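Local coordinates for maternal protein tudor (Drosophila melanogaster, PDB 3NTK) that binds methylated arginines of the Piwi protein Aubergine through its Tudor domains, here the last extended one, and is required to form primordial germ cells, at residues 14-19 and 108-113; 76-81 and 92-97; 136-141 and 155-160. All blocks are in the same frame, centred on the assembly; numbering follows the deposited sequence.

Contact 1 (14-19 and 108-113); sequences PMSFYV and SRHCEL
The imidazole of H110 is held at both ring nitrogens, at NE2 by S16 across the contact. S16 OG lies in the ring plane at the edge and makes a 2.8 Å hydrogen bond with H110 NE2, while ND1 bonds to T150 OG1; together these should fix the rotation of the ring. The same imidazole meets Y18, the two planes inclined at 53°. H110 CD2 sits over one face of the tyrosine ring, displaced toward its rim and 3.5 Å from Y18 CZ.

F17, V19 and C111 lie on the face opposite Y18 and H110. F17 CG lies between its backbone N and carbonyl carbon (chi1 61°), which brings CG near C111 O, and C111 CB stands over one face of the F17 ring in a CH-pi contact, 3.9 Å from the centroid. C111 SG turns to V19 CG2 at 3.8 Å. L113 crosses F17 at about a right angle, its CG 3.9 Å from F17 CE1, and its CD1 reaches P14 CB at 3.5 Å.

Paired backbone bonds join F17 with C111 and V19 with R109, and L113 N reaches P14 O at 2.8 Å. A water links M15 O to E112 OE1, which also forms a salt bridge with K146. This antiparallel pairing, with L126 of helix 120-131 covering P14 and L113, belongs to the OB-fold part of an extended Tudor domain.

Contact 2 (76-81 and 92-97); sequences GKCEVH and QQFRQL
The beta hairpin of strands 78-82 and 87-95 belongs to the canonical Tudor core, and F94 fills its inner side where the two strands diverge. The F94 side chain starts out toward 76-81, and its ring is approached mainly around its rim. V80 CG1 lies at the edge, near the ring plane and 3.8 Å from F94 CE2. G76 O is also at the edge, 3.5 Å from CE1 of F94. C78 comes in obliquely: its CB is 3.4 Å from F94 CZ, and its SG forms a sulfur-aromatic contact, 4.7 Å from the ring centroid and 45° off the ring normal.

No direct hydrogen bond joins 76-81 to 92-97. The hairpin is instead held by backbone bonds of C78 with T91 and of V80 with A89, within a four-stranded antiparallel sheet of the Tudor fold whose first and last strands also pair. F45 and C54, the latter on strand 53-58, pack against F94 as well, which places the phenyl group between the hairpin and the strand that closes the sheet. An alanine in place of F94 would probably leave C78 CB and V80 CG1 without their aromatic partner and open a gap beside F45 and C54.

Nearer the solvent, the aliphatic parts of K77 and Q92 touch. Q92 CG lies beside the backbone N, anti to the carbonyl carbon (chi1 -64°), and meets K77 CG at 3.5 Å, the two side chains crossing at a slant. The amide of Q92 stays beside the lysine chain, with NE2 near K77 CG and CE, and NE2 donates to D75 O. Between the backbones a water donates to both G76 O, at 2.7 Å, and Q92 O, at 2.8 Å; the water oxygen lies at the edge of the F94 ring, in its plane.

Contact 3 (136-141 and 155-160); sequences ETFQVE and LFYQSK
Q139, Y157 and F156 account for about half of the surface buried between 136-141 and 155-160, where strands 137-145 and 151-157 form an antiparallel beta hairpin in the OB-fold part of the extended Tudor domain. Q139 and F156 form a hydrogen-bonded pair: Q139 N donates to F156 O at 3.0 Å and F156 N to Q139 O at 2.8 Å. The phenyl ring of F156 then presents its edge to Q139 O, which lies in the ring plane, and sets CE1 3.9 Å from E141 CB.

The Q139 chain bends at CG (chi2 75°), placing CD near the type I' turn from Y157 to K160. OE1 accepts a 2.8 Å bond from S159 N, the donor standing 40° out of the carboxamide plane. NE2 has two partners, N5 OD1 and a water that also receives Q158 N and donates to T137 O. The buried amide is thus held at both its oxygen and its nitrogen, joining the turn to strand 4-11.

Y157 meets F138 obliquely, the ring planes 36° apart. F129 of helix 120-131 meets Y157 edge-to-face and also touches F138, so the rings belong to the packing of that helix on the sheet. On this side of the hairpin V140 CG1 and L155 CD1 pack at 3.9 Å. Over one face of the F138 ring, toward its rim, lies Y157 CD1, 3.5 Å from F138 CE2.

Overall arrangement
After strand 4-11 at the N terminus, strand 16-21 pairs with strand 109-113, and contact 1 closes the long loop between them. Contact 2 is nested inside it as a local closure within the hairpin of the Tudor core. Contact 3 follows in series, closing the short hairpin 137-145/151-157 after contact 1 is complete. Contacts 1 and 3 share one sheet, where strands 109-113 and 151-157 are neighbours and L113 packs on L155. Contacts 2 and 3 lie on opposite sides of the chain's centre, their nearest atoms about 16 Å apart. Contact 1 bridges them: Y18 packs against H81 of the Tudor core, joining it to the OB-fold part.

Contact 1 (14-19 and 108-113)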
loop_
_atom_site.group_PDB
_atom_site.type_symbol
_atom_site.label_atom_id
_atom_site.label_comp_id
_atom_site.label_asym_id
_atom_site.label_seq_id
_atom_site.Cartn_x
_atom_site.Cartn_y
_atom_site.Cartn_z
ATOM N N PRO A 14 1.307 -14.273 -0.787
ATOM C CA PRO A 14 0.521 -14.363 0.444
ATOM C C PRO A 14 1.246 -13.799 1.665
ATOM O O PRO A 14 0.618 -13.216 2.545
ATOM C CB PRO A 14 0.261 -15.861 0.582
ATOM C CG PRO A 14 0.216 -16.323 -0.851
ATOM C CD PRO A 14 1.390 -15.584 -1.453
ATOM N N MET A 15 2.565 -13.960 1.724
ATOM C CA MET A 15 3.278 -13.457 2.887
ATOM C C MET A 15 3.649 -11.990 2.831
ATOM O O MET A 15 4.256 -11.469 3.761
ATOM C CB MET A 15 4.516 -14.302 3.196
ATOM C CG MET A 15 5.386 -14.660 2.037
ATOM S SD MET A 15 5.955 -13.282 1.081
ATOM C CE MET A 15 5.274 -13.731 -0.454
ATOM N N SER A 16 3.282 -11.317 1.747
ATOM C CA SER A 16 3.574 -9.896 1.645
ATOM C C SER A 16 2.750 -9.183 0.589
ATOM O O SER A 16 3.021 -9.299 -0.612
ATOM C CB SER A 16 5.062 -9.665 1.363
ATOM O OG SER A 16 5.366 -8.277 1.426
ATOM N N PHE A 17 1.734 -8.457 1.042
ATOM C CA PHE A 17 0.897 -7.685 0.143
ATOM C C PHE A 17 0.372 -6.438 0.853
ATOM O O PHE A 17 0.488 -6.310 2.075
ATOM C CB PHE A 17 -0.253 -8.533 -0.428
ATOM C CG PHE A 17 -1.199 -9.088 0.599
ATOM C CD1 PHE A 17 -0.899 -10.259 1.288
ATOM C CD2 PHE A 17 -2.423 -8.468 0.838
ATOM C CE1 PHE A 17 -1.809 -10.809 2.199
ATOM C CE2 PHE A 17 -3.337 -9.009 1.746
ATOM C CZ PHE A 17 -3.029 -10.181 2.425
ATOM N N TYR A 18 -0.167 -5.504 0.080
ATOM C CA TYR A 18 -0.698 -4.264 0.634
ATOM C C TYR A 18 -2.161 -4.066 0.276
ATOM O O TYR A 18 -2.589 -4.399 -0.832
ATOM C CB TYR A 18 0.093 -3.061 0.116
ATOM C CG TYR A 18 1.501 -2.973 0.651
ATOM C CD1 TYR A 18 2.534 -3.733 0.095
ATOM C CD2 TYR A 18 1.799 -2.127 1.720
ATOM C CE1 TYR A 18 3.839 -3.646 0.596
ATOM C CE2 TYR A 18 3.092 -2.031 2.225
ATOM C CZ TYR A 18 4.104 -2.791 1.662
ATOM O OH TYR A 18 5.376 -2.686 2.182
ATOM N N VAL A 19 -2.914 -3.493 1.209
ATOM C CA VAL A 19 -4.327 -3.234 0.997
ATOM C C VAL A 19 -4.708 -1.823 1.412
ATOM O O VAL A 19 -3.975 -1.148 2.138
ATOM C CB VAL A 19 -5.209 -4.207 1.808
ATOM C CG1 VAL A 19 -4.835 -5.642 1.478
ATOM C CG2 VAL A 19 -5.060 -3.938 3.305
ATOM N N SER A 108 -2.201 2.812 3.166
ATOM C CA SER A 108 -2.076 1.472 2.595
ATOM C C SER A 108 -1.527 0.680 3.783
ATOM O O SER A 108 -0.784 1.227 4.614
ATOM C CB SER A 108 -1.102 1.421 1.405
ATOM O OG SER A 108 0.252 1.527 1.801
ATOM N N ARG A 109 -1.908 -0.585 3.893
ATOM C CA ARG A 109 -1.444 -1.404 5.004
ATOM C C ARG A 109 -0.754 -2.660 4.534
ATOM O O ARG A 109 -1.248 -3.349 3.644
ATOM C CB ARG A 109 -2.618 -1.798 5.892
ATOM C CG ARG A 109 -3.398 -0.621 6.390
ATOM C CD ARG A 109 -4.452 -1.050 7.375
ATOM N NE ARG A 109 -5.300 0.076 7.740
ATOM C CZ ARG A 109 -6.173 0.052 8.738
ATOM N NH1 ARG A 109 -6.309 -1.045 9.473
ATOM N NH2 ARG A 109 -6.911 1.123 8.992
ATOM N N HIS A 110 0.399 -2.948 5.127
ATOM C CA HIS A 110 1.122 -4.151 4.780
ATOM C C HIS A 110 0.470 -5.304 5.538
ATOM O O HIS A 110 0.138 -5.176 6.728
ATOM C CB HIS A 110 2.600 -4.040 5.169
ATOM C CG HIS A 110 3.416 -5.220 4.743
ATOM N ND1 HIS A 110 4.021 -6.071 5.643
ATOM C CD2 HIS A 110 3.686 -5.719 3.512
ATOM C CE1 HIS A 110 4.627 -7.045 4.985
ATOM N NE2 HIS A 110 4.439 -6.855 3.691
ATOM N N CYS A 111 0.294 -6.425 4.845
ATOM C CA CYS A 111 -0.324 -7.621 5.413
ATOM C C CYS A 111 0.424 -8.877 5.017
ATOM O O CYS A 111 1.141 -8.899 4.016
ATOM C CB CYS A 111 -1.752 -7.806 4.889
ATOM S SG CYS A 111 -2.913 -6.486 5.178
ATOM N N GLU A 112 0.236 -9.933 5.805
ATOM C CA GLU A 112 0.814 -11.232 5.495
ATOM C C GLU A 112 -0.226 -12.247 5.942
ATOM O O GLU A 112 -0.823 -12.111 7.008
ATOM C CB GLU A 112 2.161 -11.467 6.197
ATOM C CG GLU A 112 2.158 -11.554 7.707
ATOM C CD GLU A 112 3.530 -11.956 8.251
ATOM O OE1 GLU A 112 4.536 -11.334 7.840
ATOM O OE2 GLU A 112 3.615 -12.885 9.090
ATOM N N LEU A 113 -0.460 -13.252 5.109
ATOM C CA LEU A 113 -1.457 -14.258 5.430
ATOM C C LEU A 113 -1.061 -15.210 6.536
ATOM O O LEU A 113 0.110 -15.556 6.696
ATOM C CB LEU A 113 -1.794 -15.105 4.198
ATOM C CG LEU A 113 -2.673 -14.522 3.094
ATOM C CD1 LEU A 113 -2.933 -15.602 2.048
ATOM C CD2 LEU A 113 -3.978 -14.026 3.686
HETATM O O HOH W 1 5.605 -10.291 5.739
#

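Contact 2 (76-81 and 92-97)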
loop_
_atom_site.group_PDB
_atom_site.type_symbol
_atom_site.label_atom_id
_atom_site.label_comp_id
_atom_site.label_asym_id
_atom_site.label_seq_id
_atom_site.Cartn_x
_atom_site.Cartn_y
_atom_site.Cartn_z
ATOM N N GLY A 76 20.820 12.338 -7.725
ATOM C CA GLY A 76 19.612 12.835 -7.092
ATOM C C GLY A 76 18.441 11.870 -7.115
ATOM O O GLY A 76 17.301 12.271 -6.877
ATOM N N LYS A 77 18.713 10.603 -7.406
ATOM C CA LYS A 77 17.661 9.592 -7.447
ATOM C C LYS A 77 17.487 8.936 -6.083
ATOM O O LYS A 77 18.438 8.826 -5.313
ATOM C CB LYS A 77 17.995 8.491 -8.454
ATOM C CG LYS A 77 18.067 8.922 -9.904
ATOM C CD LYS A 77 18.372 7.710 -10.771
ATOM C CE LYS A 77 18.423 8.053 -12.246
ATOM N NZ LYS A 77 18.636 6.821 -13.059
ATOM N N CYS A 78 16.265 8.500 -5.800
ATOM C CA CYS A 78 15.958 7.820 -4.547
ATOM C C CYS A 78 14.908 6.757 -4.789
ATOM O O CYS A 78 14.034 6.916 -5.645
ATOM C CB CYS A 78 15.394 8.791 -3.500
ATOM S SG CYS A 78 16.553 9.919 -2.721
ATOM N N GLU A 79 14.999 5.664 -4.042
ATOM C CA GLU A 79 13.992 4.625 -4.135
ATOM C C GLU A 79 13.032 5.030 -3.022
ATOM O O GLU A 79 13.445 5.196 -1.874
ATOM C CB GLU A 79 14.567 3.242 -3.828
ATOM C CG GLU A 79 13.565 2.128 -4.079
ATOM C CD GLU A 79 13.907 0.844 -3.346
ATOM O OE1 GLU A 79 15.055 0.367 -3.477
ATOM O OE2 GLU A 79 13.025 0.309 -2.642
ATOM N N VAL A 80 11.764 5.217 -3.356
ATOM C CA VAL A 80 10.799 5.618 -2.349
ATOM C C VAL A 80 9.660 4.624 -2.238
ATOM O O VAL A 80 9.446 3.796 -3.123
ATOM C CB VAL A 80 10.195 7.006 -2.663
ATOM C CG1 VAL A 80 11.309 8.032 -2.816
ATOM C CG2 VAL A 80 9.346 6.937 -3.931
ATOM N N HIS A 81 8.943 4.713 -1.129
ATOM C CA HIS A 81 7.790 3.870 -0.880
ATOM C C HIS A 81 6.604 4.808 -0.726
ATOM O O HIS A 81 6.607 5.679 0.149
ATOM C CB HIS A 81 7.973 3.066 0.405
ATOM C CG HIS A 81 6.821 2.163 0.712
ATOM N ND1 HIS A 81 5.841 2.489 1.623
ATOM C CD2 HIS A 81 6.471 0.961 0.196
ATOM C CE1 HIS A 81 4.937 1.526 1.656
ATOM N NE2 HIS A 81 5.296 0.586 0.799
ATOM N N GLN A 92 13.170 11.178 -9.052
ATOM C CA GLN A 92 14.107 12.283 -8.876
ATOM C C GLN A 92 13.372 13.548 -8.457
ATOM O O GLN A 92 13.998 14.564 -8.166
ATOM C CB GLN A 92 14.849 12.579 -10.184
ATOM C CG GLN A 92 15.745 11.467 -10.684
ATOM C CD GLN A 92 16.505 11.869 -11.935
ATOM O OE1 GLN A 92 15.904 12.215 -12.951
ATOM N NE2 GLN A 92 17.831 11.831 -11.862
ATOM N N GLN A 93 12.045 13.486 -8.426
ATOM C CA GLN A 93 11.248 14.655 -8.080
ATOM C C GLN A 93 10.675 14.590 -6.670
ATOM O O GLN A 93 9.809 13.761 -6.381
ATOM C CB GLN A 93 10.114 14.821 -9.098
ATOM C CG GLN A 93 10.589 14.888 -10.551
ATOM C CD GLN A 93 11.640 15.969 -10.779
ATOM O OE1 GLN A 93 11.560 17.058 -10.210
ATOM N NE2 GLN A 93 12.623 15.675 -11.628
ATOM N N PHE A 94 11.159 15.471 -5.801
ATOM C CA PHE A 94 10.700 15.506 -4.419
ATOM C C PHE A 94 10.309 16.908 -4.001
ATOM O O PHE A 94 10.998 17.887 -4.326
ATOM C CB PHE A 94 11.794 15.021 -3.465
ATOM C CG PHE A 94 12.490 13.778 -3.922
ATOM C CD1 PHE A 94 13.600 13.854 -4.755
ATOM C CD2 PHE A 94 12.031 12.529 -3.531
ATOM C CE1 PHE A 94 14.245 12.700 -5.195
ATOM C CE2 PHE A 94 12.668 11.366 -3.966
ATOM C CZ PHE A 94 13.778 11.455 -4.800
ATOM N N ARG A 95 9.202 17.004 -3.275
ATOM C CA ARG A 95 8.749 18.285 -2.776
ATOM C C ARG A 95 8.474 18.129 -1.291
ATOM O O ARG A 95 8.264 17.018 -0.800
ATOM C CB ARG A 95 7.507 18.742 -3.536
ATOM C CG ARG A 95 7.807 18.898 -5.029
ATOM C CD ARG A 95 6.666 19.488 -5.808
ATOM N NE ARG A 95 7.014 19.565 -7.225
ATOM C CZ ARG A 95 6.189 19.975 -8.181
ATOM N NH1 ARG A 95 4.956 20.357 -7.877
ATOM N NH2 ARG A 95 6.594 19.978 -9.446
ATOM N N GLN A 96 8.483 19.239 -0.573
ATOM C CA GLN A 96 8.258 19.186 0.859
ATOM C C GLN A 96 6.815 18.881 1.244
ATOM O O GLN A 96 5.873 19.394 0.651
ATOM C CB GLN A 96 8.723 20.493 1.495
ATOM C CG GLN A 96 10.237 20.619 1.467
ATOM C CD GLN A 96 10.746 21.780 2.283
ATOM O OE1 GLN A 96 10.248 22.047 3.379
ATOM N NE2 GLN A 96 11.760 22.470 1.765
ATOM N N LEU A 97 6.658 18.014 2.236
ATOM C CA LEU A 97 5.332 17.643 2.716
ATOM C C LEU A 97 4.974 18.529 3.905
ATOM O O LEU A 97 5.674 18.537 4.915
ATOM C CB LEU A 97 5.324 16.174 3.150
ATOM C CG LEU A 97 4.039 15.592 3.754
ATOM C CD1 LEU A 97 2.935 15.553 2.699
ATOM C CD2 LEU A 97 4.328 14.185 4.279
HETATM O O HOH W 2 16.716 14.824 -7.452
#

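Contact 3 (136-141 and 155-160)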
loop_
_atom_site.group_PDB
_atom_site.type_symbol
_atom_site.label_atom_id
_atom_site.label_comp_id
_atom_site.label_asym_id
_atom_site.label_seq_id
_atom_site.Cartn_x
_atom_site.Cartn_y
_atom_site.Cartn_z
ATOM N N GLU A 136 -11.137 -5.320 -7.474
ATOM C CA GLU A 136 -12.261 -5.874 -6.733
ATOM C C GLU A 136 -12.071 -5.822 -5.223
ATOM O O GLU A 136 -10.950 -5.735 -4.723
ATOM C CB GLU A 136 -12.521 -7.318 -7.159
ATOM C CG GLU A 136 -12.626 -7.505 -8.661
ATOM C CD GLU A 136 -13.506 -8.676 -9.035
ATOM O OE1 GLU A 136 -13.376 -9.742 -8.401
ATOM O OE2 GLU A 136 -14.325 -8.534 -9.967
ATOM N N THR A 137 -13.185 -5.886 -4.506
ATOM C CA THR A 137 -13.169 -5.848 -3.052
ATOM C C THR A 137 -12.960 -7.228 -2.440
ATOM O O THR A 137 -13.541 -8.213 -2.888
ATOM C CB THR A 137 -14.495 -5.263 -2.509
ATOM O OG1 THR A 137 -14.599 -3.887 -2.893
ATOM C CG2 THR A 137 -14.550 -5.367 -0.991
ATOM N N PHE A 138 -12.109 -7.282 -1.421
ATOM C CA PHE A 138 -11.819 -8.507 -0.682
ATOM C C PHE A 138 -12.095 -8.148 0.766
ATOM O O PHE A 138 -12.357 -6.989 1.076
ATOM C CB PHE A 138 -10.340 -8.900 -0.802
ATOM C CG PHE A 138 -9.961 -9.471 -2.138
ATOM C CD1 PHE A 138 -9.707 -8.641 -3.219
ATOM C CD2 PHE A 138 -9.878 -10.848 -2.315
ATOM C CE1 PHE A 138 -9.375 -9.175 -4.465
ATOM C CE2 PHE A 138 -9.549 -11.390 -3.555
ATOM C CZ PHE A 138 -9.297 -10.555 -4.630
ATOM N N GLN A 139 -12.058 -9.131 1.654
ATOM C CA GLN A 139 -12.239 -8.844 3.071
ATOM C C GLN A 139 -11.074 -9.477 3.808
ATOM O O GLN A 139 -10.520 -10.485 3.365
ATOM C CB GLN A 139 -13.544 -9.421 3.623
ATOM C CG GLN A 139 -14.806 -8.840 3.017
ATOM C CD GLN A 139 -15.043 -9.359 1.625
ATOM O OE1 GLN A 139 -15.043 -10.575 1.399
ATOM N NE2 GLN A 139 -15.253 -8.451 0.679
ATOM N N VAL A 140 -10.685 -8.869 4.918
ATOM C CA VAL A 140 -9.602 -9.410 5.723
ATOM C C VAL A 140 -10.026 -9.445 7.175
ATOM O O VAL A 140 -10.729 -8.549 7.650
ATOM C CB VAL A 140 -8.302 -8.565 5.626
ATOM C CG1 VAL A 140 -7.684 -8.705 4.244
ATOM C CG2 VAL A 140 -8.598 -7.100 5.944
ATOM N N GLU A 141 -9.627 -10.504 7.869
ATOM C CA GLU A 141 -9.896 -10.627 9.289
ATOM C C GLU A 141 -8.518 -10.338 9.867
ATOM O O GLU A 141 -7.559 -11.032 9.539
ATOM C CB GLU A 141 -10.321 -12.051 9.660
ATOM C CG GLU A 141 -10.878 -12.173 11.077
ATOM C CD GLU A 141 -10.870 -13.602 11.608
ATOM O OE1 GLU A 141 -11.017 -14.547 10.802
ATOM O OE2 GLU A 141 -10.731 -13.778 12.838
ATOM N N LEU A 155 -7.682 -14.011 4.623
ATOM C CA LEU A 155 -8.286 -13.387 3.454
ATOM C C LEU A 155 -9.594 -14.033 3.005
ATOM O O LEU A 155 -9.740 -15.260 3.020
ATOM C CB LEU A 155 -7.276 -13.402 2.301
ATOM C CG LEU A 155 -7.629 -12.704 0.985
ATOM C CD1 LEU A 155 -7.756 -11.210 1.211
ATOM C CD2 LEU A 155 -6.549 -13.002 -0.051
ATOM N N PHE A 156 -10.538 -13.189 2.604
ATOM C CA PHE A 156 -11.838 -13.648 2.130
ATOM C C PHE A 156 -12.205 -12.959 0.825
ATOM O O PHE A 156 -11.743 -11.854 0.529
ATOM C CB PHE A 156 -12.929 -13.363 3.166
ATOM C CG PHE A 156 -12.695 -14.026 4.495
ATOM C CD1 PHE A 156 -11.693 -13.573 5.345
ATOM C CD2 PHE A 156 -13.466 -15.116 4.887
ATOM C CE1 PHE A 156 -11.456 -14.200 6.569
ATOM C CE2 PHE A 156 -13.238 -15.751 6.109
ATOM C CZ PHE A 156 -12.230 -15.290 6.951
ATOM N N TYR A 157 -13.044 -13.623 0.041
ATOM C CA TYR A 157 -13.503 -13.072 -1.224
ATOM C C TYR A 157 -14.998 -13.365 -1.272
ATOM O O TYR A 157 -15.412 -14.519 -1.181
ATOM C CB TYR A 157 -12.775 -13.738 -2.388
ATOM C CG TYR A 157 -13.154 -13.173 -3.732
ATOM C CD1 TYR A 157 -12.994 -11.816 -4.015
ATOM C CD2 TYR A 157 -13.680 -13.998 -4.724
ATOM C CE1 TYR A 157 -13.349 -11.295 -5.258
ATOM C CE2 TYR A 157 -14.035 -13.491 -5.963
ATOM C CZ TYR A 157 -13.869 -12.145 -6.224
ATOM O OH TYR A 157 -14.225 -11.660 -7.455
ATOM N N GLN A 158 -15.802 -12.313 -1.399
ATOM C CA GLN A 158 -17.252 -12.457 -1.395
ATOM C C GLN A 158 -17.635 -13.035 -0.031
ATOM O O GLN A 158 -18.568 -13.824 0.096
ATOM C CB GLN A 158 -17.711 -13.377 -2.525
ATOM C CG GLN A 158 -17.526 -12.771 -3.907
ATOM C CD GLN A 158 -18.125 -13.628 -5.001
ATOM O OE1 GLN A 158 -19.273 -14.062 -4.902
ATOM N NE2 GLN A 158 -17.357 -13.868 -6.059
ATOM N N SER A 159 -16.879 -12.627 0.985
ATOM C CA SER A 159 -17.093 -13.055 2.365
ATOM C C SER A 159 -16.883 -14.546 2.628
ATOM O O SER A 159 -17.361 -15.076 3.632
ATOM C CB SER A 159 -18.491 -12.634 2.833
ATOM O OG SER A 159 -18.594 -11.219 2.865
ATOM N N LYS A 160 -16.166 -15.217 1.732
ATOM C CA LYS A 160 -15.868 -16.640 1.896
ATOM C C LYS A 160 -14.351 -16.818 1.973
ATOM O O LYS A 160 -13.608 -16.089 1.315
ATOM C CB LYS A 160 -16.408 -17.446 0.713
ATOM C CG LYS A 160 -17.910 -17.342 0.516
ATOM C CD LYS A 160 -18.665 -17.894 1.710
ATOM C CE LYS A 160 -20.155 -17.615 1.587
ATOM N NZ LYS A 160 -20.421 -16.148 1.539
HETATM O O HOH W 3 -15.451 -9.591 -1.932
#